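Side-chain contacts in glycosyl hydrolases family 31 family protein (Aspergillus niger, PDB 6DRU), which hydrolyses xyloglucan oligosaccharides, releasing alpha-xylose from their non-reducing terminal glucose as an alpha-xylosidase of glycosyl hydrolase family 31: residues Q287-A290 with H291-D294; W295-P299 with R300-N304; T354-N358 with G359-R363; F375-S378 with M379-K382. All blocks are in the same frame, centred on the assembly; numbering follows the deposited sequence.

The four contacts follow one another along the TIM-barrel domain, all local, with none nested in or crossing another. Interactions 1 and 2 shape the long loop between strand 281-284 and helix 305-316: the first closes a turn at 291-294, the second a turn at 298-302 just before the helix, and Ser288 and Asp298 join the two through the backbone. Interaction 3, the hairpin 354-363, lies against interaction 1 through Gln287 and Gln292, and both border the sugar carried by Asn358. Interaction 4 lies on helix 370-385, which comes after the hairpin, and packs against Trp295 of interaction 2, tying helix to loop.

Interaction 1 (Q287-A290 with H291-D294); sequences QSWA and HQGD. With NAG (2-acetamido-2-deoxy-beta-D-glucopyranose), chain D.
The methyl group of Ala290 lies over one face of the His291 imidazole, with CB of Ala290 4.0 Å from the centroid of that ring in a CH-pi contact. The imidazole thus has Ala290 on a face and Asp294 at its edge: ND1 of His291 donates to OD2 of Asp294 over 2.7 Å, reaching the carboxylate on its syn side while the acceptor sits a little out of the imidazole plane. The other oxygen, OD1, has partners in Ser332 and Val333, so both oxygens of this buried carboxylate are engaged. His291 to Asp294 form a type II beta turn, closed by a bond of 3.1 Å from Asp294 N to His291 O, in the beta-alpha loop that follows strand 281-284 of the TIM barrel. Gly293 takes up the positive phi of the turn (110°). CD1 of Trp289 comes obliquely to within 3.3 Å of His291 O, a chi1 of 45° setting the indole between the backbone N and the carbonyl carbon. The extended Gln292 side chain passes the indole at a slant, its CG 4.0 Å from Trp289 NE1, with the amide and ring planes 22° apart. The amide is held by Ser327 at OE1 and by the carbonyl of Trp357 at NE2. Over one face of the indole sits the backbone N of Gln287, and the Trp289 carbonyl O receives a weak bond of 3.3 Å from O6 of the N-acetylglucosamine carried by Asn358. The Trp289 side chain lies about 8 Å from the bound xylose, nearest atoms.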
loop_
_atom_site.group_PDB
_atom_site.type_symbol
_atom_site.label_atom_id
_atom_site.label_comp_id
_atom_site.label_asym_id
_atom_site.label_seq_id
_atom_site.Cartn_x
_atom_site.Cartn_y
_atom_site.Cartn_z
ATOM N N GLN A 287 16.609 9.481 -34.255
ATOM C CA GLN A 287 15.604 9.655 -35.304
ATOM C C GLN A 287 16.086 9.159 -36.664
ATOM O O GLN A 287 15.492 9.492 -37.695
ATOM C CB GLN A 287 15.148 11.115 -35.401
ATOM C CG GLN A 287 14.575 11.676 -34.107
ATOM C CD GLN A 287 13.270 11.011 -33.705
ATOM O OE1 GLN A 287 13.262 9.911 -33.152
ATOM N NE2 GLN A 287 12.157 11.679 -33.984
ATOM N N SER A 288 17.148 8.359 -36.685
ATOM C CA SER A 288 17.688 7.794 -37.913
ATOM C C SER A 288 17.134 6.408 -38.213
ATOM O O SER A 288 17.628 5.739 -39.126
ATOM C CB SER A 288 19.216 7.738 -37.835
ATOM O OG SER A 288 19.642 7.172 -36.607
ATOM N N TRP A 289 16.123 5.969 -37.473
ATOM C CA TRP A 289 15.512 4.661 -37.637
ATOM C C TRP A 289 14.122 4.802 -38.242
ATOM O O TRP A 289 13.550 5.893 -38.309
ATOM C CB TRP A 289 15.435 3.932 -36.291
ATOM C CG TRP A 289 14.955 4.814 -35.179
ATOM C CD1 TRP A 289 13.677 5.250 -34.968
ATOM C CD2 TRP A 289 15.749 5.375 -34.125
ATOM N NE1 TRP A 289 13.628 6.047 -33.849
ATOM C CE2 TRP A 289 14.885 6.138 -33.313
ATOM C CE3 TRP A 289 17.105 5.305 -33.790
ATOM C CZ2 TRP A 289 15.334 6.825 -32.187
ATOM C CZ3 TRP A 289 17.548 5.987 -32.672
ATOM C CH2 TRP A 289 16.665 6.737 -31.884
ATOM N N ALA A 290 13.575 3.669 -38.683
ATOM C CA ALA A 290 12.220 3.667 -39.222
ATOM C C ALA A 290 11.178 3.681 -38.110
ATOM O O ALA A 290 10.189 4.417 -38.194
ATOM C CB ALA A 290 12.020 2.456 -40.133
ATOM N N HIS A 291 11.383 2.879 -37.066
ATOM C CA HIS A 291 10.458 2.808 -35.946
ATOM C C HIS A 291 11.238 2.692 -34.644
ATOM O O HIS A 291 12.369 2.199 -34.621
ATOM C CB HIS A 291 9.494 1.620 -36.080
ATOM C CG HIS A 291 8.885 1.482 -37.441
ATOM N ND1 HIS A 291 9.355 0.586 -38.378
ATOM C CD2 HIS A 291 7.845 2.124 -38.024
ATOM C CE1 HIS A 291 8.630 0.682 -39.479
ATOM N NE2 HIS A 291 7.707 1.608 -39.289
ATOM N N GLN A 292 10.617 3.149 -33.557
ATOM C CA GLN A 292 11.200 3.011 -32.226
ATOM C C GLN A 292 11.220 1.537 -31.842
ATOM O O GLN A 292 10.165 0.917 -31.672
ATOM C CB GLN A 292 10.405 3.822 -31.208
ATOM C CG GLN A 292 10.540 5.322 -31.350
ATOM C CD GLN A 292 9.745 6.067 -30.297
ATOM O OE1 GLN A 292 10.188 6.221 -29.160
ATOM N NE2 GLN A 292 8.558 6.528 -30.673
ATOM N N GLY A 293 12.414 0.973 -31.698
ATOM C CA GLY A 293 12.578 -0.433 -31.399
ATOM C C GLY A 293 13.136 -1.244 -32.546
ATOM O O GLY A 293 13.480 -2.416 -32.344
ATOM N N ASP A 294 13.225 -0.664 -33.745
ATOM C CA ASP A 294 13.822 -1.375 -34.871
ATOM C C ASP A 294 15.317 -1.577 -34.664
ATOM O O ASP A 294 15.867 -2.615 -35.054
ATOM C CB ASP A 294 13.553 -0.617 -36.171
ATOM C CG ASP A 294 12.138 -0.817 -36.682
ATOM O OD1 ASP A 294 11.358 -1.531 -36.017
ATOM O OD2 ASP A 294 11.804 -0.260 -37.749
HETATM C C1 NAG D . 8.981 10.426 -35.914
HETATM C C2 NAG D . 8.450 11.522 -36.816
HETATM C C3 NAG D . 8.717 11.324 -38.267
HETATM C C4 NAG D . 10.094 10.752 -38.531
HETATM C C5 NAG D . 10.344 9.567 -37.631
HETATM C C6 NAG D . 11.718 8.996 -37.902
HETATM C C7 NAG D . 6.497 12.498 -35.660
HETATM C C8 NAG D . 4.997 12.562 -35.465
HETATM N N2 NAG D . 7.045 11.605 -36.617
HETATM O O3 NAG D . 8.548 12.551 -38.940
HETATM O O4 NAG D . 10.173 10.344 -39.875
HETATM O O5 NAG D . 10.266 10.011 -36.302
HETATM O O6 NAG D . 12.240 8.436 -36.719
HETATM O O7 NAG D . 7.228 13.209 -35.001
#

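Interaction 2 (W295-P299 with R300-N304); sequences WALDP and RLWPN. With NAG (2-acetamido-2-deoxy-beta-D-glucopyranose), chain B; MAN (alpha-D-mannopyranose), chain C; MAN (alpha-D-mannopyranose), chain E.
Asp298 and Arg300 meet through both carboxylate oxygens. NE of Arg300 donates to OD2 of Asp298 over 3.3 Å, a salt bridge that uses the syn lone pair, while the backbone N of Arg300 reaches OD1 of Asp298 at 3.2 Å from above the carboxylate plane. The second bond, from the N two residues on, makes an Asx turn, and the two together limit rotation of the carboxylate, whose plane is 35° from that of the guanidinium. A chi1 of -175° swings the Asp298 carboxylate away from its own backbone N and alongside the carbonyl carbon, facing Arg300. The carbonyl O of Asp298 closes the overlapping backbone turn, 298-302, with two donors: Trp302 N at 2.8 Å in the carbonyl plane, and Leu301 N from above it. This turn ends the beta-alpha loop of the TIM barrel that leads into helix 305-316, where Asn304 is the N-cap and its OD1 bonds to Gln307. Sugars of attached glycans line the outer side: one mannose gives its O2 hydroxyl to the Arg300 carbonyl O at 2.8 Å, and O3 of an N-acetylglucosamine lies at the edge of the guanidinium. On the inner side, the indole of Trp302 packs against helix 262-274 and Met308. CD2 of Leu297 sits almost straight above the five-membered ring of Trp302, 4.1 Å from its centroid and 5° off the normal, and CB of Leu297 is 3.7 Å from CD1 of Trp302. CA of Pro303 lies 3.4 Å from O of Pro299, pointing its hydrogen at that carbonyl.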
loop_
_atom_site.group_PDB
_atom_site.type_symbol
_atom_site.label_atom_id
_atom_site.label_comp_id
_atom_site.label_asym_id
_atom_site.label_seq_id
_atom_site.Cartn_x
_atom_site.Cartn_y
_atom_site.Cartn_z
ATOM N N TRP A 295 15.986 -0.600 -34.055
ATOM C CA TRP A 295 17.416 -0.669 -33.759
ATOM C C TRP A 295 18.217 -0.973 -35.024
ATOM O O TRP A 295 18.975 -1.941 -35.109
ATOM C CB TRP A 295 17.684 -1.684 -32.648
ATOM C CG TRP A 295 17.097 -1.241 -31.348
ATOM C CD1 TRP A 295 17.107 0.026 -30.840
ATOM C CD2 TRP A 295 16.376 -2.043 -30.408
ATOM N NE1 TRP A 295 16.456 0.058 -29.632
ATOM C CE2 TRP A 295 15.996 -1.200 -29.344
ATOM C CE3 TRP A 295 16.023 -3.395 -30.355
ATOM C CZ2 TRP A 295 15.281 -1.663 -28.244
ATOM C CZ3 TRP A 295 15.313 -3.851 -29.261
ATOM C CH2 TRP A 295 14.950 -2.988 -28.221
ATOM N N ALA A 296 18.020 -0.107 -36.014
ATOM C CA ALA A 296 18.679 -0.176 -37.307
ATOM C C ALA A 296 18.420 1.131 -38.036
ATOM O O ALA A 296 17.373 1.759 -37.851
ATOM C CB ALA A 296 18.173 -1.360 -38.140
ATOM N N LEU A 297 19.381 1.536 -38.858
ATOM C CA LEU A 297 19.221 2.753 -39.637
ATOM C C LEU A 297 18.148 2.562 -40.700
ATOM O O LEU A 297 18.066 1.512 -41.342
ATOM C CB LEU A 297 20.549 3.147 -40.282
ATOM C CG LEU A 297 21.657 3.509 -39.291
ATOM C CD1 LEU A 297 23.000 3.641 -39.993
ATOM C CD2 LEU A 297 21.307 4.789 -38.551
ATOM N N ASP A 298 17.312 3.581 -40.871
ATOM C CA ASP A 298 16.267 3.549 -41.884
ATOM C C ASP A 298 16.899 3.397 -43.264
ATOM O O ASP A 298 17.649 4.287 -43.695
ATOM C CB ASP A 298 15.425 4.824 -41.813
ATOM C CG ASP A 298 14.238 4.806 -42.768
ATOM O OD1 ASP A 298 13.988 3.763 -43.410
ATOM O OD2 ASP A 298 13.546 5.843 -42.869
ATOM N N PRO A 299 16.638 2.301 -43.979
ATOM C CA PRO A 299 17.272 2.116 -45.294
ATOM C C PRO A 299 16.882 3.166 -46.314
ATOM O O PRO A 299 17.633 3.381 -47.274
ATOM C CB PRO A 299 16.795 0.721 -45.721
ATOM C CG PRO A 299 16.377 0.049 -44.453
ATOM C CD PRO A 299 15.826 1.139 -43.590
ATOM N N ARG A 300 15.739 3.834 -46.138
ATOM C CA ARG A 300 15.337 4.876 -47.073
ATOM C C ARG A 300 16.288 6.065 -47.050
ATOM O O ARG A 300 16.326 6.833 -48.017
ATOM C CB ARG A 300 13.912 5.342 -46.765
ATOM C CG ARG A 300 12.872 4.233 -46.817
ATOM C CD ARG A 300 11.485 4.729 -46.428
ATOM N NE ARG A 300 11.522 5.829 -45.468
ATOM C CZ ARG A 300 11.169 7.077 -45.757
ATOM N NH1 ARG A 300 10.751 7.381 -46.979
ATOM N NH2 ARG A 300 11.232 8.021 -44.829
ATOM N N LEU A 301 17.058 6.229 -45.974
ATOM C CA LEU A 301 18.039 7.296 -45.869
ATOM C C LEU A 301 19.458 6.800 -45.625
ATOM O O LEU A 301 20.397 7.599 -45.727
ATOM C CB LEU A 301 17.647 8.269 -44.747
ATOM C CG LEU A 301 16.242 8.855 -44.886
ATOM C CD1 LEU A 301 15.679 9.259 -43.530
ATOM C CD2 LEU A 301 16.258 10.037 -45.842
ATOM N N TRP A 302 19.642 5.518 -45.313
ATOM C CA TRP A 302 20.963 4.919 -45.118
ATOM C C TRP A 302 21.021 3.622 -45.915
ATOM O O TRP A 302 21.052 2.525 -45.343
ATOM C CB TRP A 302 21.238 4.674 -43.633
ATOM C CG TRP A 302 20.908 5.851 -42.762
ATOM C CD1 TRP A 302 19.692 6.153 -42.219
ATOM C CD2 TRP A 302 21.803 6.885 -42.338
ATOM N NE1 TRP A 302 19.776 7.308 -41.482
ATOM C CE2 TRP A 302 21.061 7.778 -41.538
ATOM C CE3 TRP A 302 23.159 7.141 -42.555
ATOM C CZ2 TRP A 302 21.632 8.907 -40.955
ATOM C CZ3 TRP A 302 23.723 8.263 -41.975
ATOM C CH2 TRP A 302 22.961 9.132 -41.185
ATOM N N PRO A 303 21.055 3.717 -47.248
ATOM C CA PRO A 303 20.861 2.506 -48.067
ATOM C C PRO A 303 21.972 1.480 -47.936
ATOM O O PRO A 303 21.692 0.275 -47.933
ATOM C CB PRO A 303 20.771 3.065 -49.494
ATOM C CG PRO A 303 21.488 4.372 -49.433
ATOM C CD PRO A 303 21.208 4.926 -48.073
ATOM N N ASN A 304 23.226 1.912 -47.828
ATOM C CA ASN A 304 24.372 1.006 -47.747
ATOM C C ASN A 304 25.286 1.524 -46.642
ATOM O O ASN A 304 26.155 2.366 -46.889
ATOM C CB ASN A 304 25.094 0.924 -49.091
ATOM C CG ASN A 304 26.086 -0.221 -49.157
ATOM O OD1 ASN A 304 26.520 -0.747 -48.130
ATOM N ND2 ASN A 304 26.459 -0.607 -50.372
HETATM C C1 NAG B . 11.049 11.089 -40.713
HETATM C C2 NAG B . 11.209 10.325 -42.009
HETATM C C3 NAG B . 12.306 10.870 -42.844
HETATM C C4 NAG B . 12.131 12.362 -43.019
HETATM C C5 NAG B . 12.079 13.001 -41.650
HETATM C C6 NAG B . 11.927 14.502 -41.768
HETATM C C7 NAG B . 10.454 7.978 -41.846
HETATM C C8 NAG B . 10.765 6.528 -41.545
HETATM N N2 NAG B . 11.475 8.957 -41.729
HETATM O O3 NAG B . 12.331 10.184 -44.074
HETATM O O4 NAG B . 13.202 12.895 -43.762
HETATM O O5 NAG B . 10.974 12.471 -40.958
HETATM O O6 NAG B . 11.034 14.962 -40.778
HETATM O O7 NAG B . 9.335 8.303 -42.187
HETATM C C1 MAN C . 12.669 9.442 -49.186
HETATM C C2 MAN C . 14.059 8.945 -49.523
HETATM C C3 MAN C . 14.489 9.498 -50.864
HETATM C C4 MAN C . 13.413 9.221 -51.890
HETATM C C5 MAN C . 12.104 9.771 -51.368
HETATM C C6 MAN C . 11.018 9.626 -52.414
HETATM O O2 MAN C . 14.061 7.538 -49.580
HETATM O O3 MAN C . 15.698 8.890 -51.258
HETATM O O4 MAN C . 13.742 9.844 -53.108
HETATM O O5 MAN C . 11.759 9.073 -50.195
HETATM O O6 MAN C . 10.247 8.471 -52.161
HETATM C C1 MAN E . 16.782 9.736 -51.673
HETATM C C2 MAN E . 17.454 8.924 -52.754
HETATM C C3 MAN E . 18.246 7.802 -52.117
HETATM C C4 MAN E . 19.101 8.299 -50.969
HETATM C C5 MAN E . 18.358 9.291 -50.096
HETATM C C6 MAN E . 19.319 9.921 -49.110
HETATM O O2 MAN E . 18.315 9.754 -53.499
HETATM O O3 MAN E . 19.079 7.218 -53.091
HETATM O O4 MAN E . 19.477 7.197 -50.178
HETATM O O5 MAN E . 17.786 10.311 -50.878
HETATM O O6 MAN E . 20.595 9.326 -49.210
#

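Interaction 3 (T354-N358 with G359-R363); sequences TDSWN and GSYIR. With NAG (2-acetamido-2-deoxy-beta-D-glucopyranose), chain D.
Strands 355-357 and 360-363 form a beta hairpin in the TIM-barrel domain, paired antiparallel to strand 319-328 through 360-364, closed by a type I' turn from Trp357 to Ser360 and broken at its open end by a classic beta bulge that sets Thr354 and Asp355 opposite the single Ile362. At the turn, Trp357 N bonds to Ser360 O at 2.9 Å and Ser360 N to Trp357 O at 3.1 Å. At the bulge, the Ile362 carbonyl O takes Thr354 N at 2.9 Å and, weakly, Asp355 N. A chi1 of 49° folds CG1 of Ile362 in over its own backbone, and from there CD1 of Ile362 reaches CB of Asp355 at 3.8 Å. On one face of the hairpin, at the non-hydrogen-bonded pair Ser356-Tyr361, CB of Ser356 meets the ring obliquely, 3.5 Å from CD2 of Tyr361. The Tyr361 hydroxyl continues to Arg363 of the second subunit. Trp357 touches a bound glucose, and its side chain lies about 8 Å from those of active-site Asp395 and the proton donor Asp487. At the tip, ND2 of Asn358 is covalently joined to C1 of an N-acetylglucosamine, and a water 2.8 Å from Asn358 OD1 also bonds Ser360 OG.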
loop_
_atom_site.group_PDB
_atom_site.type_symbol
_atom_site.label_atom_id
_atom_site.label_comp_id
_atom_site.label_asym_id
_atom_site.label_seq_id
_atom_site.Cartn_x
_atom_site.Cartn_y
_atom_site.Cartn_z
ATOM N N THR A 354 5.130 3.139 -20.794
ATOM C CA THR A 354 5.960 3.813 -19.804
ATOM C C THR A 354 6.179 5.291 -20.098
ATOM O O THR A 354 6.431 6.063 -19.167
ATOM C CB THR A 354 7.320 3.116 -19.696
ATOM O OG1 THR A 354 7.913 3.016 -20.997
ATOM C CG2 THR A 354 7.152 1.719 -19.120
ATOM N N ASP A 355 6.093 5.705 -21.363
ATOM C CA ASP A 355 6.238 7.109 -21.729
ATOM C C ASP A 355 5.739 7.322 -23.153
ATOM O O ASP A 355 5.021 6.476 -23.696
ATOM C CB ASP A 355 7.697 7.561 -21.596
ATOM C CG ASP A 355 7.829 9.042 -21.267
ATOM O OD1 ASP A 355 6.931 9.825 -21.649
ATOM O OD2 ASP A 355 8.837 9.424 -20.634
ATOM N N SER A 356 6.117 8.441 -23.769
ATOM C CA SER A 356 5.752 8.726 -25.148
ATOM C C SER A 356 6.907 9.437 -25.836
ATOM O O SER A 356 7.753 10.062 -25.193
ATOM C CB SER A 356 4.481 9.581 -25.244
ATOM O OG SER A 356 4.681 10.862 -24.673
ATOM N N TRP A 357 6.924 9.331 -27.161
ATOM C CA TRP A 357 7.898 10.001 -28.010
ATOM C C TRP A 357 7.492 9.781 -29.458
ATOM O O TRP A 357 6.932 8.735 -29.799
ATOM C CB TRP A 357 9.324 9.484 -27.775
ATOM C CG TRP A 357 10.334 10.170 -28.638
ATOM C CD1 TRP A 357 10.983 9.648 -29.717
ATOM C CD2 TRP A 357 10.790 11.524 -28.512
ATOM N NE1 TRP A 357 11.826 10.586 -30.263
ATOM C CE2 TRP A 357 11.725 11.746 -29.541
ATOM C CE3 TRP A 357 10.503 12.565 -27.624
ATOM C CZ2 TRP A 357 12.374 12.968 -29.707
ATOM C CZ3 TRP A 357 11.149 13.777 -27.790
ATOM C CH2 TRP A 357 12.073 13.968 -28.823
ATOM N N ASN A 358 7.769 10.780 -30.299
ATOM C CA ASN A 358 7.506 10.691 -31.734
ATOM C C ASN A 358 6.019 10.467 -32.009
ATOM O O ASN A 358 5.641 9.780 -32.961
ATOM C CB ASN A 358 8.368 9.594 -32.374
ATOM C CG ASN A 358 8.352 9.632 -33.889
ATOM O OD1 ASN A 358 7.834 8.720 -34.533
ATOM N ND2 ASN A 358 8.923 10.684 -34.466
ATOM N N GLY A 359 5.165 11.042 -31.165
ATOM C CA GLY A 359 3.731 10.927 -31.336
ATOM C C GLY A 359 3.143 9.580 -30.984
ATOM O O GLY A 359 1.965 9.342 -31.270
ATOM N N SER A 360 3.919 8.693 -30.368
ATOM C CA SER A 360 3.460 7.363 -29.999
ATOM C C SER A 360 3.834 7.078 -28.553
ATOM O O SER A 360 4.895 7.498 -28.082
ATOM C CB SER A 360 4.066 6.293 -30.915
ATOM O OG SER A 360 3.851 6.609 -32.278
ATOM N N TYR A 361 2.958 6.364 -27.852
ATOM C CA TYR A 361 3.275 5.899 -26.511
ATOM C C TYR A 361 4.073 4.605 -26.595
ATOM O O TYR A 361 3.777 3.730 -27.413
ATOM C CB TYR A 361 1.996 5.708 -25.697
ATOM C CG TYR A 361 1.308 7.016 -25.374
ATOM C CD1 TYR A 361 0.352 7.551 -26.226
ATOM C CD2 TYR A 361 1.634 7.728 -24.225
ATOM C CE1 TYR A 361 -0.271 8.753 -25.938
ATOM C CE2 TYR A 361 1.018 8.931 -23.929
ATOM C CZ TYR A 361 0.066 9.437 -24.789
ATOM O OH TYR A 361 -0.550 10.632 -24.497
ATOM N N ILE A 362 5.097 4.491 -25.748
ATOM C CA ILE A 362 6.140 3.489 -25.916
ATOM C C ILE A 362 6.344 2.718 -24.616
ATOM O O ILE A 362 5.784 3.048 -23.569
ATOM C CB ILE A 362 7.468 4.122 -26.376
ATOM C CG1 ILE A 362 7.819 5.326 -25.497
ATOM C CG2 ILE A 362 7.375 4.545 -27.829
ATOM C CD1 ILE A 362 8.681 5.002 -24.286
ATOM N N ARG A 363 7.172 1.677 -24.708
ATOM C CA ARG A 363 7.615 0.889 -23.565
ATOM C C ARG A 363 9.126 0.732 -23.647
ATOM O O ARG A 363 9.660 0.416 -24.715
ATOM C CB ARG A 363 6.948 -0.493 -23.544
ATOM C CG ARG A 363 5.436 -0.471 -23.671
ATOM C CD ARG A 363 4.930 -1.708 -24.400
ATOM N NE ARG A 363 3.504 -1.618 -24.699
ATOM C CZ ARG A 363 2.545 -2.138 -23.939
ATOM N NH1 ARG A 363 2.856 -2.798 -22.830
ATOM N NH2 ARG A 363 1.274 -2.000 -24.289
HETATM C C1 NAG D . 8.981 10.426 -35.914
HETATM C C2 NAG D . 8.450 11.522 -36.816
HETATM C C3 NAG D . 8.717 11.324 -38.267
HETATM C C4 NAG D . 10.094 10.752 -38.531
HETATM C C5 NAG D . 10.344 9.567 -37.631
HETATM C C6 NAG D . 11.718 8.996 -37.902
HETATM C C7 NAG D . 6.497 12.498 -35.660
HETATM C C8 NAG D . 4.997 12.562 -35.465
HETATM N N2 NAG D . 7.045 11.605 -36.617
HETATM O O3 NAG D . 8.548 12.551 -38.940
HETATM O O4 NAG D . 10.173 10.344 -39.875
HETATM O O5 NAG D . 10.266 10.011 -36.302
HETATM O O6 NAG D . 12.240 8.436 -36.719
HETATM O O7 NAG D . 7.228 13.209 -35.001
HETATM O O HOH W 1 6.882 6.346 -33.281
#

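Interaction 4 (F375-S378 with M379-K382); sequences FLWS and MLKK
The indole of Trp377 has the aliphatic stem of Lys381 over one face: CB of Lys381 lies 4.1 Å from the centroid of the five-membered ring, 23° off its normal, offset toward the NE1 side. Near the other end of the ring system, CB of Leu380 approaches obliquely, 4.0 Å from CE3 of Trp377, the two side chains crossing at about a right angle. Phe392 meets the same indole with its ring steeply inclined to it. The Phe375 ring is met obliquely by Met379, whose CG is 4.2 Å from CE1 of Phe375; the sulfur stands farther off, SD lying 5.5 Å from the ring centroid in a Met-aromatic contact. Trp377 with Leu380 and Lys381, and Phe375 with Met379, are pairs three or four residues apart on helix 370-385, part of the TIM-barrel domain, and the backbone repeats the spacing: Lys381 N bonds to Trp377 O at 2.8 Å and Leu380 N to Leu376 O at 3.0 Å. On the buried side, CD1 of Leu376 touches CG of Leu380 at 4.0 Å, and both leucines rest on Leu324 of strand 319-328. Phe375 reaches instead toward helix 335-340. The hydroxyl of Ser378 folds back along the helix, its chi1 of 75° setting OG to donate to the carbonyl O of Phe375 at 2.6 Å. Lys381 carries its amine beyond the indole to a salt bridge with Asp386.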
loop_
_atom_site.group_PDB
_atom_site.type_symbol
_atom_site.label_atom_id
_atom_site.label_comp_id
_atom_site.label_asym_id
_atom_site.label_seq_id
_atom_site.Cartn_x
_atom_site.Cartn_y
_atom_site.Cartn_z
ATOM N N PHE A 375 18.877 -9.798 -26.838
ATOM C CA PHE A 375 18.055 -9.428 -27.982
ATOM C C PHE A 375 18.530 -8.122 -28.599
ATOM O O PHE A 375 18.566 -7.982 -29.828
ATOM C CB PHE A 375 16.590 -9.321 -27.560
ATOM C CG PHE A 375 15.645 -9.037 -28.697
ATOM C CD1 PHE A 375 15.426 -7.741 -29.136
ATOM C CD2 PHE A 375 14.969 -10.070 -29.320
ATOM C CE1 PHE A 375 14.559 -7.484 -30.178
ATOM C CE2 PHE A 375 14.100 -9.818 -30.361
ATOM C CZ PHE A 375 13.895 -8.523 -30.790
ATOM N N LEU A 376 18.908 -7.154 -27.762
ATOM C CA LEU A 376 19.269 -5.840 -28.283
ATOM C C LEU A 376 20.635 -5.866 -28.954
ATOM O O LEU A 376 20.840 -5.200 -29.975
ATOM C CB LEU A 376 19.232 -4.806 -27.157
ATOM C CG LEU A 376 19.974 -3.491 -27.390
ATOM C CD1 LEU A 376 19.269 -2.663 -28.448
ATOM C CD2 LEU A 376 20.084 -2.718 -26.087
ATOM N N TRP A 377 21.579 -6.645 -28.415
ATOM C CA TRP A 377 22.879 -6.749 -29.067
ATOM C C TRP A 377 22.781 -7.492 -30.390
ATOM O O TRP A 377 23.512 -7.171 -31.333
ATOM C CB TRP A 377 23.894 -7.439 -28.158
ATOM C CG TRP A 377 25.245 -7.482 -28.789
ATOM C CD1 TRP A 377 25.920 -8.587 -29.212
ATOM C CD2 TRP A 377 26.077 -6.358 -29.100
ATOM N NE1 TRP A 377 27.128 -8.224 -29.757
ATOM C CE2 TRP A 377 27.248 -6.861 -29.701
ATOM C CE3 TRP A 377 25.948 -4.977 -28.924
ATOM C CZ2 TRP A 377 28.284 -6.031 -30.123
ATOM C CZ3 TRP A 377 26.977 -4.155 -29.345
ATOM C CH2 TRP A 377 28.130 -4.684 -29.938
ATOM N N SER A 378 21.896 -8.486 -30.479
ATOM C CA SER A 378 21.699 -9.181 -31.746
ATOM C C SER A 378 21.240 -8.220 -32.836
ATOM O O SER A 378 21.532 -8.435 -34.018
ATOM C CB SER A 378 20.692 -10.316 -31.572
ATOM O OG SER A 378 19.374 -9.808 -31.466
ATOM N N MET A 379 20.526 -7.158 -32.459
ATOM C CA MET A 379 20.132 -6.137 -33.422
ATOM C C MET A 379 21.294 -5.204 -33.744
ATOM O O MET A 379 21.549 -4.899 -34.915
ATOM C CB MET A 379 18.940 -5.340 -32.885
ATOM C CG MET A 379 17.661 -6.148 -32.745
ATOM S SD MET A 379 17.042 -6.766 -34.321
ATOM C CE MET A 379 17.269 -8.527 -34.098
ATOM N N LEU A 380 22.008 -4.741 -32.715
ATOM C CA LEU A 380 23.094 -3.789 -32.930
ATOM C C LEU A 380 24.251 -4.422 -33.695
ATOM O O LEU A 380 24.862 -3.774 -34.554
ATOM C CB LEU A 380 23.572 -3.224 -31.593
ATOM C CG LEU A 380 22.526 -2.465 -30.772
ATOM C CD1 LEU A 380 23.184 -1.708 -29.627
ATOM C CD2 LEU A 380 21.727 -1.523 -31.657
ATOM N N LYS A 381 24.573 -5.683 -33.398
ATOM C CA LYS A 381 25.666 -6.337 -34.111
ATOM C C LYS A 381 25.293 -6.622 -35.558
ATOM O O LYS A 381 26.152 -6.558 -36.444
ATOM C CB LYS A 381 26.064 -7.633 -33.402
ATOM C CG LYS A 381 27.051 -8.482 -34.184
ATOM C CD LYS A 381 27.294 -9.822 -33.512
ATOM C CE LYS A 381 28.494 -10.540 -34.122
ATOM N NZ LYS A 381 29.409 -9.601 -34.833
ATOM N N LYS A 382 24.018 -6.909 -35.818
ATOM C CA LYS A 382 23.587 -7.211 -37.177
ATOM C C LYS A 382 23.578 -5.965 -38.055
ATOM O O LYS A 382 24.037 -6.004 -39.202
ATOM C CB LYS A 382 22.195 -7.840 -37.143
ATOM C CG LYS A 382 21.594 -8.129 -38.504
ATOM C CD LYS A 382 20.130 -8.526 -38.375
ATOM C CE LYS A 382 19.923 -9.549 -37.266
ATOM N NZ LYS A 382 18.479 -9.817 -37.007
#